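Local coordinates for sulfoquinovosidase (Escherichia coli, PDB 5AEG), which hydrolyses sulfoquinovosyl diacylglycerides and simple sulfoquinovosides such as sulfoquinovosyl glycerol, releasing sulfoquinovose for breakdown by sulfoglycolysis, at residues A384-V389 / A434-E439; N393-G398 / T444-E449; R516-L521 / A552-H557; M534-G539 / A556-M561; C195-D198 / Y202-F205. One frame throughout, in Å; residues are numbered along the deposited sequence.

Contact 1: A384-V389 / A434-E439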
# COMPACT_ATOMS: atom_id res chain seq x y z
N ALA A 384 8.47 13.02 18.95
CA ALA A 384 7.54 13.62 19.93
C ALA A 384 7.01 14.96 19.50
O ALA A 384 5.79 15.23 19.62
CB ALA A 384 8.19 13.77 21.32
N TRP A 385 7.92 15.78 19.01
CA TRP A 385 7.61 17.14 18.54
C TRP A 385 6.64 17.11 17.37
O TRP A 385 5.72 17.87 17.31
CB TRP A 385 8.89 17.83 18.07
CG TRP A 385 8.74 19.13 17.26
CD1 TRP A 385 8.35 20.37 17.70
CD2 TRP A 385 8.98 19.28 15.86
NE1 TRP A 385 8.35 21.27 16.67
CE2 TRP A 385 8.73 20.63 15.53
CE3 TRP A 385 9.42 18.42 14.86
CZ2 TRP A 385 8.88 21.11 14.25
CZ3 TRP A 385 9.58 18.90 13.60
CH2 TRP A 385 9.31 20.23 13.30
N PHE A 386 6.94 16.27 16.37
CA PHE A 386 6.11 16.22 15.18
C PHE A 386 4.76 15.60 15.48
O PHE A 386 3.75 16.03 14.96
CB PHE A 386 6.86 15.47 14.06
CG PHE A 386 6.48 15.93 12.69
CD1 PHE A 386 6.55 17.26 12.36
CD2 PHE A 386 6.03 15.05 11.74
CE1 PHE A 386 6.28 17.69 11.08
CE2 PHE A 386 5.67 15.48 10.48
CZ PHE A 386 5.81 16.78 10.11
N LYS A 387 4.71 14.61 16.35
CA LYS A 387 3.44 14.13 16.86
C LYS A 387 2.61 15.27 17.52
O LYS A 387 1.40 15.33 17.38
CB LYS A 387 3.70 12.94 17.76
CG LYS A 387 2.45 12.44 18.49
CD LYS A 387 2.55 10.95 18.77
CE LYS A 387 3.82 10.44 19.46
NZ LYS A 387 3.95 11.01 20.81
N GLU A 388 3.26 16.20 18.24
CA GLU A 388 2.53 17.36 18.81
C GLU A 388 2.05 18.31 17.79
O GLU A 388 0.98 18.92 17.95
CB GLU A 388 3.37 18.14 19.89
CG GLU A 388 3.62 17.29 21.14
CD GLU A 388 2.37 16.83 21.88
OE1 GLU A 388 1.49 17.72 22.06
OE2 GLU A 388 2.26 15.61 22.30
N VAL A 389 2.83 18.47 16.73
CA VAL A 389 2.36 19.24 15.61
C VAL A 389 1.02 18.65 15.13
O VAL A 389 0.08 19.41 14.90
CB VAL A 389 3.37 19.28 14.45
CG1 VAL A 389 2.76 19.82 13.18
CG2 VAL A 389 4.58 20.15 14.81
N ALA A 434 3.92 6.28 9.85
CA ALA A 434 2.63 5.81 10.19
C ALA A 434 2.43 5.76 11.76
O ALA A 434 1.38 6.18 12.28
CB ALA A 434 2.34 4.42 9.58
N LYS A 435 3.44 5.30 12.46
CA LYS A 435 3.33 5.17 13.92
C LYS A 435 3.12 6.56 14.54
O LYS A 435 2.36 6.69 15.50
CB LYS A 435 4.61 4.54 14.49
CG LYS A 435 4.52 4.12 15.95
CD LYS A 435 5.85 3.53 16.45
CE LYS A 435 5.57 2.66 17.68
NZ LYS A 435 6.65 2.77 18.64
N CYS A 436 3.77 7.59 13.96
CA CYS A 436 3.68 8.97 14.48
C CYS A 436 2.24 9.44 14.41
O CYS A 436 1.64 10.00 15.40
CB CYS A 436 4.61 9.87 13.68
SG CYS A 436 4.78 11.57 14.29
N ASN A 437 1.60 9.16 13.27
CA ASN A 437 0.19 9.44 13.10
C ASN A 437 -0.72 8.65 14.06
O ASN A 437 -1.61 9.23 14.73
CB ASN A 437 -0.20 9.22 11.60
CG ASN A 437 0.33 10.33 10.68
OD1 ASN A 437 -0.34 11.37 10.48
ND2 ASN A 437 1.50 10.11 10.08
N TYR A 438 -0.53 7.33 14.10
CA TYR A 438 -1.33 6.45 14.93
C TYR A 438 -1.23 6.89 16.40
O TYR A 438 -2.22 6.97 17.07
CB TYR A 438 -0.78 5.02 14.78
CG TYR A 438 -1.44 4.02 15.62
CD1 TYR A 438 -2.57 3.38 15.19
CD2 TYR A 438 -0.96 3.72 16.92
CE1 TYR A 438 -3.22 2.45 16.00
CE2 TYR A 438 -1.59 2.79 17.73
CZ TYR A 438 -2.71 2.17 17.26
OH TYR A 438 -3.35 1.25 18.06
N GLU A 439 0.00 7.19 16.87
CA GLU A 439 0.20 7.64 18.28
C GLU A 439 -0.45 8.97 18.57
O GLU A 439 -1.05 9.16 19.64
CB GLU A 439 1.68 7.59 18.71
CG GLU A 439 2.09 6.15 18.90
CD GLU A 439 3.55 5.94 19.33
OE1 GLU A 439 4.43 6.75 19.11
OE2 GLU A 439 3.80 4.83 19.80

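Contact 2: N393-G398 / T444-E449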
# COMPACT_ATOMS: atom_id res chain seq x y z
N ASN A 393 -2.09 21.08 15.76
CA ASN A 393 -2.43 21.82 14.57
C ASN A 393 -3.57 21.19 13.70
O ASN A 393 -4.22 21.89 12.95
CB ASN A 393 -1.16 22.09 13.76
CG ASN A 393 -0.17 23.04 14.48
OD1 ASN A 393 -0.45 23.50 15.53
ND2 ASN A 393 0.97 23.22 13.95
N MET A 394 -3.81 19.90 13.87
CA MET A 394 -4.86 19.17 13.09
C MET A 394 -5.94 18.65 14.00
O MET A 394 -7.11 18.94 13.80
CB MET A 394 -4.24 18.06 12.26
CG MET A 394 -2.94 18.53 11.56
SD MET A 394 -2.06 17.31 10.48
CE MET A 394 -3.34 17.35 9.34
N ILE A 395 -5.58 17.87 15.00
CA ILE A 395 -6.63 17.26 15.84
C ILE A 395 -7.38 18.32 16.64
O ILE A 395 -8.60 18.33 16.64
CB ILE A 395 -6.07 16.19 16.83
CG1 ILE A 395 -5.50 14.99 16.01
CG2 ILE A 395 -7.19 15.71 17.75
CD1 ILE A 395 -4.70 13.92 16.74
N GLU A 396 -6.64 19.21 17.30
CA GLU A 396 -7.27 20.29 18.06
C GLU A 396 -7.99 21.30 17.20
O GLU A 396 -8.90 21.88 17.68
CB GLU A 396 -6.28 20.95 19.05
CG GLU A 396 -6.10 20.05 20.25
CD GLU A 396 -5.10 20.59 21.28
OE1 GLU A 396 -4.84 21.83 21.32
OE2 GLU A 396 -4.57 19.75 22.04
N LEU A 397 -7.62 21.46 15.91
CA LEU A 397 -8.36 22.30 15.01
C LEU A 397 -9.73 21.69 14.71
O LEU A 397 -10.64 22.37 14.25
CB LEU A 397 -7.55 22.50 13.75
CG LEU A 397 -8.13 23.34 12.58
CD1 LEU A 397 -8.28 24.79 12.89
CD2 LEU A 397 -7.27 23.20 11.37
N GLY A 398 -9.91 20.39 14.99
CA GLY A 398 -11.20 19.76 14.63
C GLY A 398 -11.19 18.90 13.36
O GLY A 398 -12.23 18.43 12.91
N THR A 444 -4.77 11.04 21.95
CA THR A 444 -5.87 12.00 22.07
C THR A 444 -7.19 11.29 22.19
O THR A 444 -8.23 11.90 22.25
CB THR A 444 -5.97 12.94 20.87
OG1 THR A 444 -5.90 12.18 19.66
CG2 THR A 444 -4.86 13.98 20.87
N GLY A 445 -7.15 9.98 22.24
CA GLY A 445 -8.37 9.17 22.30
C GLY A 445 -9.15 9.17 21.01
O GLY A 445 -10.37 9.08 21.06
N LYS A 446 -8.48 9.27 19.85
CA LYS A 446 -9.26 9.42 18.64
C LYS A 446 -9.23 8.22 17.69
O LYS A 446 -9.74 8.31 16.56
CB LYS A 446 -8.83 10.72 17.94
CG LYS A 446 -9.14 12.03 18.71
CD LYS A 446 -10.60 12.28 18.91
CE LYS A 446 -10.82 13.60 19.63
NZ LYS A 446 -12.10 14.12 19.21
N LEU A 447 -8.70 7.09 18.12
CA LEU A 447 -8.78 5.86 17.34
C LEU A 447 -10.22 5.48 17.11
O LEU A 447 -11.02 5.56 18.02
CB LEU A 447 -7.94 4.73 17.97
CG LEU A 447 -6.43 4.90 17.86
CD1 LEU A 447 -5.66 3.85 18.66
CD2 LEU A 447 -5.90 4.93 16.41
N GLY A 448 -10.62 5.16 15.87
CA GLY A 448 -12.03 4.90 15.56
C GLY A 448 -12.88 6.14 15.38
O GLY A 448 -14.04 6.04 15.02
N GLU A 449 -12.29 7.33 15.48
CA GLU A 449 -13.02 8.57 15.26
C GLU A 449 -12.40 9.45 14.19
O GLU A 449 -13.10 10.15 13.45
CB GLU A 449 -13.12 9.43 16.58
CG GLU A 449 -14.16 8.97 17.62
CD GLU A 449 -13.89 9.60 18.99
OE1 GLU A 449 -13.79 10.85 19.07
OE2 GLU A 449 -13.67 8.85 19.97

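Contact 3: R516-L521 / A552-H557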
# COMPACT_ATOMS: atom_id res chain seq x y z
N ARG A 516 -8.11 13.89 -17.45
CA ARG A 516 -9.19 13.01 -16.98
C ARG A 516 -10.49 13.31 -17.69
O ARG A 516 -10.97 14.43 -17.59
CB ARG A 516 -9.46 13.23 -15.53
CG ARG A 516 -10.36 12.15 -14.93
CD ARG A 516 -10.88 12.58 -13.58
NE ARG A 516 -9.85 12.65 -12.50
CZ ARG A 516 -9.70 13.62 -11.67
NH1 ARG A 516 -10.53 14.68 -11.67
NH2 ARG A 516 -8.78 13.52 -10.73
N SER A 517 -11.00 12.34 -18.41
CA SER A 517 -12.34 12.48 -19.06
C SER A 517 -13.47 12.31 -18.02
O SER A 517 -13.32 11.74 -16.89
CB SER A 517 -12.46 11.46 -20.19
OG SER A 517 -12.51 10.15 -19.67
N LYS A 518 -14.63 12.83 -18.42
CA LYS A 518 -15.84 12.49 -17.71
C LYS A 518 -16.06 11.00 -17.62
O LYS A 518 -16.42 10.52 -16.54
CB LYS A 518 -17.04 13.11 -18.44
CG LYS A 518 -18.40 12.86 -17.80
CD LYS A 518 -19.40 13.79 -18.52
CE LYS A 518 -20.83 13.32 -18.33
NZ LYS A 518 -21.77 14.26 -19.11
N GLU A 519 -15.88 10.28 -18.70
CA GLU A 519 -16.08 8.86 -18.72
C GLU A 519 -15.18 8.17 -17.67
O GLU A 519 -15.65 7.30 -16.94
CB GLU A 519 -15.83 8.26 -20.09
CG GLU A 519 -16.12 6.79 -20.20
CD GLU A 519 -15.61 6.16 -21.46
OE1 GLU A 519 -15.18 6.89 -22.32
OE2 GLU A 519 -15.71 4.92 -21.62
N LEU A 520 -13.90 8.55 -17.60
CA LEU A 520 -12.97 7.96 -16.57
C LEU A 520 -13.44 8.27 -15.15
O LEU A 520 -13.48 7.38 -14.31
CB LEU A 520 -11.52 8.39 -16.84
CG LEU A 520 -10.50 7.76 -15.89
CD1 LEU A 520 -10.53 6.23 -16.08
CD2 LEU A 520 -9.10 8.32 -16.23
N LEU A 521 -13.83 9.53 -14.87
CA LEU A 521 -14.31 9.87 -13.59
C LEU A 521 -15.51 9.00 -13.19
O LEU A 521 -15.57 8.54 -12.07
CB LEU A 521 -14.74 11.35 -13.51
CG LEU A 521 -15.11 11.88 -12.15
CD1 LEU A 521 -13.88 11.86 -11.19
CD2 LEU A 521 -15.60 13.32 -12.23
N ALA A 552 -24.41 18.42 -14.84
CA ALA A 552 -25.50 17.79 -14.08
C ALA A 552 -25.44 16.28 -14.14
O ALA A 552 -25.72 15.60 -13.10
CB ALA A 552 -26.89 18.28 -14.60
N GLU A 553 -25.07 15.74 -15.29
CA GLU A 553 -24.99 14.29 -15.42
C GLU A 553 -23.92 13.71 -14.46
O GLU A 553 -24.15 12.68 -13.81
CB GLU A 553 -24.66 13.92 -16.85
CG GLU A 553 -24.58 12.42 -17.09
CD GLU A 553 -24.15 12.03 -18.50
OE1 GLU A 553 -23.84 12.92 -19.34
OE2 GLU A 553 -24.14 10.80 -18.76
N THR A 554 -22.80 14.40 -14.33
CA THR A 554 -21.75 13.98 -13.40
C THR A 554 -22.25 14.02 -11.99
O THR A 554 -22.05 13.07 -11.24
CB THR A 554 -20.50 14.89 -13.56
OG1 THR A 554 -20.08 14.85 -14.91
CG2 THR A 554 -19.37 14.45 -12.59
N ILE A 555 -22.89 15.13 -11.59
CA ILE A 555 -23.38 15.28 -10.24
C ILE A 555 -24.45 14.20 -9.93
O ILE A 555 -24.43 13.58 -8.85
CB ILE A 555 -23.96 16.74 -9.98
CG1 ILE A 555 -22.80 17.78 -10.00
CG2 ILE A 555 -24.62 16.81 -8.64
CD1 ILE A 555 -23.24 19.21 -10.20
N ALA A 556 -25.39 13.98 -10.86
CA ALA A 556 -26.43 12.98 -10.59
C ALA A 556 -25.79 11.56 -10.48
O ALA A 556 -26.32 10.65 -9.82
CB ALA A 556 -27.47 12.97 -11.72
N HIS A 557 -24.73 11.35 -11.27
CA HIS A 557 -23.98 10.09 -11.19
C HIS A 557 -23.39 9.87 -9.82
O HIS A 557 -23.60 8.79 -9.22
CB HIS A 557 -22.92 9.96 -12.30
CG HIS A 557 -22.27 8.64 -12.32
ND1 HIS A 557 -22.89 7.52 -12.84
CD2 HIS A 557 -21.13 8.19 -11.72
CE1 HIS A 557 -22.11 6.47 -12.66
NE2 HIS A 557 -21.07 6.85 -11.97

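Contact 4: M534-G539 / A556-M561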
# COMPACT_ATOMS: atom_id res chain seq x y z
N MET A 534 -14.97 6.29 -0.26
CA MET A 534 -15.14 7.09 -1.43
C MET A 534 -14.55 8.50 -1.21
O MET A 534 -14.99 9.21 -0.30
CB MET A 534 -16.62 7.28 -1.77
CG MET A 534 -17.30 5.97 -2.18
SD MET A 534 -18.92 6.23 -2.90
CE MET A 534 -18.64 6.92 -4.56
N ARG A 535 -13.56 8.87 -2.03
CA ARG A 535 -12.86 10.17 -1.86
C ARG A 535 -12.32 10.58 -3.21
O ARG A 535 -11.71 9.74 -3.89
CB ARG A 535 -11.71 10.07 -0.83
CG ARG A 535 -10.96 11.42 -0.71
CD ARG A 535 -9.72 11.33 0.12
NE ARG A 535 -8.79 10.26 -0.36
CZ ARG A 535 -8.02 10.38 -1.43
NH1 ARG A 535 -8.04 11.48 -2.22
NH2 ARG A 535 -7.22 9.38 -1.82
N THR A 536 -12.63 11.82 -3.62
CA THR A 536 -12.16 12.35 -4.86
C THR A 536 -10.84 13.14 -4.73
O THR A 536 -10.32 13.37 -3.60
CB THR A 536 -13.24 13.23 -5.51
OG1 THR A 536 -13.28 14.50 -4.91
CG2 THR A 536 -14.63 12.59 -5.46
N HIS A 537 -10.26 13.41 -5.87
CA HIS A 537 -9.03 14.20 -5.96
C HIS A 537 -9.12 15.09 -7.18
O HIS A 537 -9.53 14.64 -8.25
CB HIS A 537 -7.78 13.29 -6.14
CG HIS A 537 -6.50 13.91 -5.64
ND1 HIS A 537 -6.06 15.17 -6.00
CD2 HIS A 537 -5.53 13.42 -4.80
CE1 HIS A 537 -4.91 15.44 -5.43
NE2 HIS A 537 -4.57 14.41 -4.67
N GLU A 538 -8.74 16.37 -7.05
CA GLU A 538 -8.70 17.19 -8.26
C GLU A 538 -7.62 16.82 -9.27
O GLU A 538 -7.75 17.08 -10.47
CB GLU A 538 -8.58 18.66 -7.91
CG GLU A 538 -9.78 19.19 -7.11
CD GLU A 538 -9.68 20.72 -6.81
OE1 GLU A 538 -8.56 21.29 -6.91
OE2 GLU A 538 -10.74 21.32 -6.41
N GLY A 539 -6.59 16.10 -8.83
CA GLY A 539 -5.38 15.82 -9.65
C GLY A 539 -4.36 16.95 -9.56
O GLY A 539 -4.67 18.06 -9.07
N ALA A 556 -25.39 13.98 -10.86
CA ALA A 556 -26.43 12.98 -10.59
C ALA A 556 -25.79 11.56 -10.48
O ALA A 556 -26.32 10.65 -9.82
CB ALA A 556 -27.47 12.97 -11.72
N HIS A 557 -24.73 11.35 -11.27
CA HIS A 557 -23.98 10.09 -11.19
C HIS A 557 -23.39 9.87 -9.82
O HIS A 557 -23.60 8.79 -9.22
CB HIS A 557 -22.92 9.96 -12.30
CG HIS A 557 -22.27 8.64 -12.32
ND1 HIS A 557 -22.89 7.52 -12.84
CD2 HIS A 557 -21.13 8.19 -11.72
CE1 HIS A 557 -22.11 6.47 -12.66
NE2 HIS A 557 -21.07 6.85 -11.97
N PHE A 558 -22.69 10.86 -9.26
CA PHE A 558 -22.26 10.84 -7.86
C PHE A 558 -23.45 10.63 -6.88
O PHE A 558 -23.31 9.90 -5.86
CB PHE A 558 -21.43 12.12 -7.56
CG PHE A 558 -19.97 11.98 -7.96
CD1 PHE A 558 -19.55 12.14 -9.28
CD2 PHE A 558 -19.07 11.53 -7.01
CE1 PHE A 558 -18.22 11.96 -9.62
CE2 PHE A 558 -17.76 11.35 -7.34
CZ PHE A 558 -17.35 11.53 -8.64
N ALA A 559 -24.59 11.30 -7.14
CA ALA A 559 -25.78 11.10 -6.27
C ALA A 559 -26.18 9.57 -6.27
O ALA A 559 -26.29 8.99 -5.22
CB ALA A 559 -26.96 12.01 -6.67
N ARG A 560 -26.25 8.97 -7.43
CA ARG A 560 -26.64 7.55 -7.56
C ARG A 560 -25.64 6.63 -6.88
O ARG A 560 -26.02 5.80 -6.06
CB ARG A 560 -26.80 7.18 -9.03
CG ARG A 560 -26.98 5.66 -9.35
CD ARG A 560 -26.77 5.32 -10.84
NE ARG A 560 -26.81 3.87 -11.07
CZ ARG A 560 -27.91 3.11 -11.00
NH1 ARG A 560 -29.10 3.66 -10.80
NH2 ARG A 560 -27.86 1.80 -11.15
N MET A 561 -24.34 6.83 -7.14
CA MET A 561 -23.36 5.87 -6.61
C MET A 561 -23.02 6.08 -5.20
O MET A 561 -22.71 5.09 -4.50
CB MET A 561 -22.08 5.79 -7.52
CG MET A 561 -22.38 5.53 -9.00
SD MET A 561 -23.55 4.20 -9.35
CE MET A 561 -22.58 2.78 -8.85

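Contact 5: C195-D198 / Y202-F205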
# COMPACT_ATOMS: atom_id res chain seq x y z
N CYS A 195 5.93 -16.31 4.41
CA CYS A 195 7.30 -16.03 4.86
C CYS A 195 7.49 -14.54 5.11
O CYS A 195 7.15 -13.74 4.22
CB CYS A 195 8.23 -16.50 3.77
SG CYS A 195 9.94 -16.02 4.01
N HIS A 196 7.93 -14.16 6.29
CA HIS A 196 8.16 -12.77 6.66
C HIS A 196 9.63 -12.56 7.06
O HIS A 196 10.18 -13.32 7.88
CB HIS A 196 7.28 -12.35 7.81
CG HIS A 196 7.56 -10.95 8.27
ND1 HIS A 196 7.35 -9.86 7.46
CD2 HIS A 196 8.13 -10.47 9.40
CE1 HIS A 196 7.72 -8.77 8.09
NE2 HIS A 196 8.22 -9.11 9.27
N VAL A 197 10.28 -11.55 6.49
CA VAL A 197 11.72 -11.30 6.72
C VAL A 197 11.83 -9.99 7.53
O VAL A 197 11.24 -8.94 7.20
CB VAL A 197 12.54 -11.27 5.45
CG1 VAL A 197 14.02 -10.93 5.68
CG2 VAL A 197 12.42 -12.55 4.65
N ASP A 198 12.59 -10.03 8.61
CA ASP A 198 12.63 -8.87 9.50
C ASP A 198 13.45 -7.74 8.94
O ASP A 198 13.26 -6.58 9.30
CB ASP A 198 13.24 -9.20 10.88
CG ASP A 198 12.32 -9.95 11.76
OD1 ASP A 198 11.09 -10.07 11.52
OD2 ASP A 198 12.82 -10.41 12.80
N TYR A 202 17.83 -3.26 1.32
CA TYR A 202 17.48 -3.66 -0.04
C TYR A 202 17.33 -5.17 -0.09
O TYR A 202 18.20 -5.88 0.47
CB TYR A 202 18.51 -3.21 -1.03
CG TYR A 202 18.19 -3.62 -2.44
CD1 TYR A 202 18.56 -4.86 -2.91
CD2 TYR A 202 17.36 -2.81 -3.30
CE1 TYR A 202 18.28 -5.26 -4.19
CE2 TYR A 202 17.07 -3.23 -4.59
CZ TYR A 202 17.53 -4.44 -5.03
OH TYR A 202 17.27 -4.81 -6.32
N MET A 203 16.28 -5.66 -0.74
CA MET A 203 16.12 -7.11 -1.00
C MET A 203 15.55 -7.26 -2.37
O MET A 203 14.98 -6.34 -2.90
CB MET A 203 15.19 -7.73 0.06
CG MET A 203 15.81 -7.80 1.43
SD MET A 203 14.71 -8.62 2.65
CE MET A 203 14.26 -7.23 3.54
N ASN A 204 15.71 -8.42 -2.97
CA ASN A 204 15.16 -8.78 -4.20
C ASN A 204 14.61 -10.19 -4.04
O ASN A 204 15.37 -11.13 -3.76
CB ASN A 204 16.20 -8.77 -5.32
CG ASN A 204 15.57 -9.03 -6.69
OD1 ASN A 204 14.63 -9.77 -6.80
ND2 ASN A 204 16.11 -8.46 -7.70
N PHE A 205 13.32 -10.34 -4.22
CA PHE A 205 12.63 -11.66 -4.09
C PHE A 205 12.36 -12.19 -5.45
O PHE A 205 11.55 -11.61 -6.19
CB PHE A 205 11.35 -11.53 -3.24
CG PHE A 205 11.53 -11.47 -1.74
CD1 PHE A 205 12.74 -11.12 -1.13
CD2 PHE A 205 10.43 -11.64 -0.93
CE1 PHE A 205 12.83 -11.04 0.23
CE2 PHE A 205 10.54 -11.62 0.47
CZ PHE A 205 11.73 -11.28 1.05

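Contact 1: A384-V389 / A434-E439
C436 and K387 form the tight, buried part of this helix-helix contact. The thiol lies against the backbone of the other helix rather than against the end of a side chain: SG is 3.7 Å from K387 N and 3.9 Å from K387 CB. It also sits at the edge of the F386 ring, near the ring plane, with F386 CB 4.4 Å away. SG reaches this place because it stands anti to the C436 backbone N (chi1 -173°). The axes approach to 9.2 Å and cross at -54°. Helices 380-395 and 422-444 precede and follow strand 401-404 of the TIM barrel, so they are neighbours in its outer helical layer; N437 turns from this contact to bond W402 of that strand. Away from the sulfur, the packing passes to aliphatic chain. K387 CD lies 3.5 Å from E439 CB, and bends at chi3 and chi4 carry the ammonium beyond it to a salt bridge with E443. K387 NZ stays 4.6 Å from E439 OE1, which instead bonds the hydroxyl of Y383. The outer side is looser: E439 and K435 are partly exposed, joined by a long salt bridge of 3.7 Å between K435 NZ and E439 OE2. An alanine in place of K387 would remove the bent chain and is likely to open a gap beside E439 CB and leave E443 without its positive mate.

Contact 2: N393-G398 / T444-E449
I395 and T444 meet tip to tip where two helices of the TIM barrel run out into the turns that lead to the next strands. I395 CD1 is 3.6 Å from T444 OG1 and 4.1 Å from T444 CG2, so the methyl end of the isoleucine covers both branches of the threonine. The other branch, I395 CG2, lies more loosely at 4.3 Å from K446 CG. Schellman motifs with positive phi at G398 and G445 follow helices 380-395 and 422-444. T444 OG1 sits between its backbone N and carbonyl carbon (T444 chi1 48°). From there it bonds the carbonyls of A440 and L441, so its polar partners lie in its own helix and I395 CD1 meets it without a bond. The isoleucine also touches W402 of strand 401-404, which follows its helix. L447 folds back on Y438 and L441, closing the turn toward strand 451-454. Farther out, E449 N bonds K446 O at 2.9 Å, and K446 NZ reaches E449 OE1 in a long salt bridge of 3.7 Å.

Contact 3: R516-L521 / A552-H557
The first turns of two barrel helices, 518-528 and 552-567, face each other here, with K518 reaching out of one to E553 and T554 of the other. The lysine is extended beyond CG, and its ammonium makes a salt bridge to the exposed E553, whose chain it crosses at about a right angle. The modelled separation of K518 NZ and E553 OE1, 2.5 Å, is very short, so its exact value is doubtful. The same nitrogen has a second partner in D551, just ahead of helix 552-567. Further back along the lysine, CD passes 3.8 Å from T554 OG1. That hydroxyl bonds D551 OD1 and W546 NE1, which helps to fix its rotation. In the TIM barrel these two helices precede and follow strand 534-536, and the contact lies at their N-terminal ends. Helix 518-528 is capped there by S517, whose OG accepts from L520 N at 3.0 Å with an N-H...O angle of 163°. A leucine in place of K518 would probably leave the carboxylates of E553 and D551 without their shared positive partner. Deeper in, the contact becomes apolar: the other branch of the threonine, T554 CG2, meets CD2 of the buried L521 at 4.0 Å, the two side chains crossing at about a right angle.

Contact 4: M534-G539 / A556-M561
Apolar packing carries the contact, chiefly T536 against F558. T536 CG2 is 3.9 Å from F558 CE2 and meets the ring obliquely. The methyl stands anti to the T536 carbonyl carbon (chi1 79° for OG1), which leaves the hydroxyl directed elsewhere, to the amide of G260. The phenylalanine leaves its helix with CG beside its own backbone N (chi1 -83°), and so brings the ring in from the side of the helix toward the strand. L521 and C525 of helix 518-528 and I505 of the neighbouring strand also touch the ring, so it packs between two helices and the sheet. The second approach is sulfur to backbone: M534 SD lies 4.3 Å from M561 O, a looser contact one turn farther along the helix. The polar side-chain bonds of segment 534-539 are made within it or to residues outside the contact. R535, whose CB is directed away from the helix, makes a salt bridge to D504 and a cation-pi contact with W469; its bond from NH1 to T536 O is weak at 3.3 Å. After the strand, G539 N donates to H537 ND1 at 3.0 Å, coming in 31° out of the imidazole plane. H537 is a residue that binds the sulfoquinovosyl lipid, and the contact thus joins the outer helix 552-567 to a TIM-barrel strand whose C-terminal end leads into the substrate site.

Contact 5: C195-D198 / Y202-F205
V197, which meets M203 and F205 across this contact, is tied through its backbone by a hydrogen bond to P185, just before the neighbouring strand 186-189. Next to it, D198 makes a salt bridge to R225, and H196, turned the other way, bonds T186 through ND1. Strand 193-197 lies in one layer of the beta sandwich of the galactose mutarotase-like domain, bonded through its backbone to F187 and R225 of the strands beside it. Strand 203-206 lies in the facing layer. The two strands are consecutive in the chain but meet through their side chains, not as a hydrogen-bonded hairpin: the CA atoms of V197 and M203 are 9.8 Å apart, and with only three residues between D198 and Y202 the chain crosses to the other layer. Apolar groups pack between the layers. Both branches of V197 are used. CG1, anti to the backbone N (chi1 177°), meets the sulfur of M203 at 3.9 Å, the two side chains reaching toward each other tip to tip. CG2 takes the other direction and lies 3.9 Å from F205 CZ, obliquely to the ring, as the valine and the phenylalanine slide past each other. M203 and F205 stand two residues apart on one face of their strand and also touch each other. Around them L217 touches both V197 and M203, L224 packs on V197, P185 touches M203 and F205, and L215 and L148 also touch F205. The thioether bends at chi3 (-108°), with M203 SD resting 3.9 Å from F205 CE1.

Overall arrangement
Contacts 1 to 4 all belong to the TIM barrel, whereas contact 5 lies in the mutarotase-like domain, its centre about 27 Å from that of contact 1. Contacts 1 and 2 share helix 380-395, their centres about 12 Å apart, and touch through Y438 OH and L447 CD1 (3.5 Å). Contacts 3 and 4 share helix 552-567 with centres about 8 Å apart; R516 NH2 lies 2.8 Å from H537 O, a probable hydrogen bond. Contacts 1, 3 and 4 come near the substrate site, and contact 2 lies away from it: the F386 side chain is about 10 Å from that of the nucleophile D405, while contact 4 holds the substrate-binding H537, about 8 Å from the L521 side chain of contact 3.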